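Local atomic coordinates of hypothetical bacterial 6-phosphogluconolactonase (Bacteroides fragilis, PDB entry 3SCY), a protein that is a putative seven-bladed beta-propeller lactonase that probably hydrolyses 6-phosphogluconolactone to 6-phosphogluconate, the lactonase step of the pentose phosphate pathway. Residues A[305-310]-A[324-329]. Sequence-based numbering, arbitrary orientation. Where two conformers were deposited one is given.
Sequences GIHPRN and CRDTNV
The guanidinium of Arg-325 lies flat on one face of the His-307 imidazole, the centres 3.6 Å apart and the planes nearly parallel, with CZ over the middle of the ring. A bend at chi3 (71°) turns NE back from an otherwise extended chain. Asp-326 meets the guanidinium at its edge in a side-on salt bridge within the segment: NE (2.8 Å) and NH2 of Arg-325 both reach one oxygen, OD1. That oxygen lies close to the guanidinium plane, so the bonds fix the rotation of the group and leave one face to His-307. A water links Asp-326 OD2 to His-307 ND1, and OD2 also packs against CB of His-307.

Next to the stack, the backbones are joined directly. Arg-325 N donates to His-307 O (3.1 Å), which takes Arg-309 N from the opposite face of its plane, and Asp-326 N donates to Ile-306 O (3.0 Å). Thr-327 OG1 accepts from Ile-306 N at 2.8 Å, a role suited to a short hydroxyl side chain. Gly-305, with no side chain, lets Cys-324 SG come to 3.5 Å from its CA.

The contact joins the loop entering the innermost strand (310-313) of one propeller blade to the turn between that blade's next two strands, where Asn-328 and Val-329 oppose Cys-324 in a G1 bulge. The direct bonds to Asp-326 probably offset much of the guanidinium charge, so a flat cation already paired at its edge can lie on the ring.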
# COMPACT_ATOMS: atom_id res chain seq x y z
N GLY A 305 13.20 -10.67 -8.24
CA GLY A 305 13.37 -11.67 -7.20
C GLY A 305 12.00 -12.22 -6.82
O GLY A 305 10.96 -11.71 -7.26
N ILE A 306 11.98 -13.26 -6.02
CA ILE A 306 10.74 -13.96 -5.72
C ILE A 306 9.88 -13.28 -4.70
O ILE A 306 10.33 -12.90 -3.62
CB ILE A 306 11.01 -15.44 -5.30
CG1 ILE A 306 11.95 -16.14 -6.32
CG2 ILE A 306 9.69 -16.22 -5.11
CD1 ILE A 306 11.51 -16.13 -7.83
N HIS A 307 8.58 -13.22 -5.04
CA HIS A 307 7.48 -12.70 -4.23
C HIS A 307 7.56 -11.17 -4.05
O HIS A 307 7.61 -10.67 -2.92
CB HIS A 307 7.38 -13.43 -2.89
CG HIS A 307 5.99 -13.44 -2.32
ND1 HIS A 307 5.10 -14.46 -2.61
CD2 HIS A 307 5.37 -12.53 -1.52
CE1 HIS A 307 3.99 -14.16 -1.95
NE2 HIS A 307 4.10 -13.00 -1.29
N PRO A 308 7.43 -10.42 -5.19
CA PRO A 308 7.37 -8.94 -5.12
C PRO A 308 6.00 -8.45 -4.66
O PRO A 308 5.20 -7.94 -5.43
CB PRO A 308 7.64 -8.53 -6.58
CG PRO A 308 7.09 -9.66 -7.40
CD PRO A 308 7.37 -10.91 -6.59
N ARG A 309 5.71 -8.60 -3.36
CA ARG A 309 4.41 -8.20 -2.81
C ARG A 309 4.22 -6.65 -2.75
O ARG A 309 3.10 -6.14 -2.71
CB ARG A 309 4.32 -8.79 -1.39
CG ARG A 309 3.16 -8.32 -0.51
CD ARG A 309 3.07 -9.19 0.75
NE ARG A 309 2.12 -8.61 1.71
CZ ARG A 309 0.97 -9.18 2.08
NH1 ARG A 309 0.62 -10.37 1.61
NH2 ARG A 309 0.16 -8.55 2.94
N ASN A 310 5.35 -5.91 -2.76
CA ASN A 310 5.34 -4.47 -2.62
C ASN A 310 6.51 -3.87 -3.35
O ASN A 310 7.57 -4.48 -3.42
CB ASN A 310 5.42 -4.12 -1.12
CG ASN A 310 5.43 -2.64 -0.84
OD1 ASN A 310 6.47 -1.98 -0.84
ND2 ASN A 310 4.25 -2.06 -0.70
N CYS A 324 11.38 -8.21 -2.31
CA CYS A 324 11.20 -9.60 -2.72
C CYS A 324 11.21 -10.43 -1.45
O CYS A 324 12.28 -10.69 -0.89
CB CYS A 324 12.28 -10.03 -3.70
SG CYS A 324 12.34 -9.02 -5.20
N ARG A 325 10.02 -10.79 -0.97
CA ARG A 325 9.86 -11.47 0.31
C ARG A 325 10.65 -12.77 0.38
O ARG A 325 11.29 -13.02 1.41
CB ARG A 325 8.39 -11.76 0.57
CG ARG A 325 8.11 -12.30 1.99
CD ARG A 325 6.74 -12.95 2.07
NE ARG A 325 6.69 -14.22 1.34
CZ ARG A 325 5.63 -15.01 1.25
NH1 ARG A 325 4.49 -14.67 1.85
NH2 ARG A 325 5.69 -16.13 0.55
N ASP A 326 10.60 -13.59 -0.68
CA ASP A 326 11.21 -14.90 -0.61
C ASP A 326 12.71 -14.92 -0.92
O ASP A 326 13.39 -15.88 -0.54
CB ASP A 326 10.44 -15.88 -1.49
CG ASP A 326 9.02 -16.13 -1.00
OD1 ASP A 326 8.71 -15.76 0.16
OD2 ASP A 326 8.24 -16.73 -1.74
N THR A 327 13.23 -13.88 -1.57
CA THR A 327 14.66 -13.79 -1.90
C THR A 327 15.37 -12.98 -0.81
O THR A 327 16.60 -12.85 -0.81
CB THR A 327 14.82 -13.20 -3.32
OG1 THR A 327 14.01 -13.97 -4.21
CG2 THR A 327 16.27 -13.27 -3.82
N ASN A 328 14.60 -12.41 0.12
CA ASN A 328 15.11 -11.62 1.24
C ASN A 328 15.98 -10.47 0.76
O ASN A 328 17.08 -10.24 1.27
CB ASN A 328 15.89 -12.53 2.24
CG ASN A 328 15.02 -13.60 2.83
OD1 ASN A 328 13.86 -13.36 3.20
ND2 ASN A 328 15.54 -14.83 2.85
N VAL A 329 15.47 -9.73 -0.25
CA VAL A 329 16.19 -8.59 -0.83
C VAL A 329 15.24 -7.51 -1.29
O VAL A 329 14.07 -7.78 -1.58
CB VAL A 329 17.10 -8.96 -2.06
CG1 VAL A 329 18.31 -9.81 -1.66
CG2 VAL A 329 16.31 -9.60 -3.20
O HOH W 1 6.23 -17.19 -3.19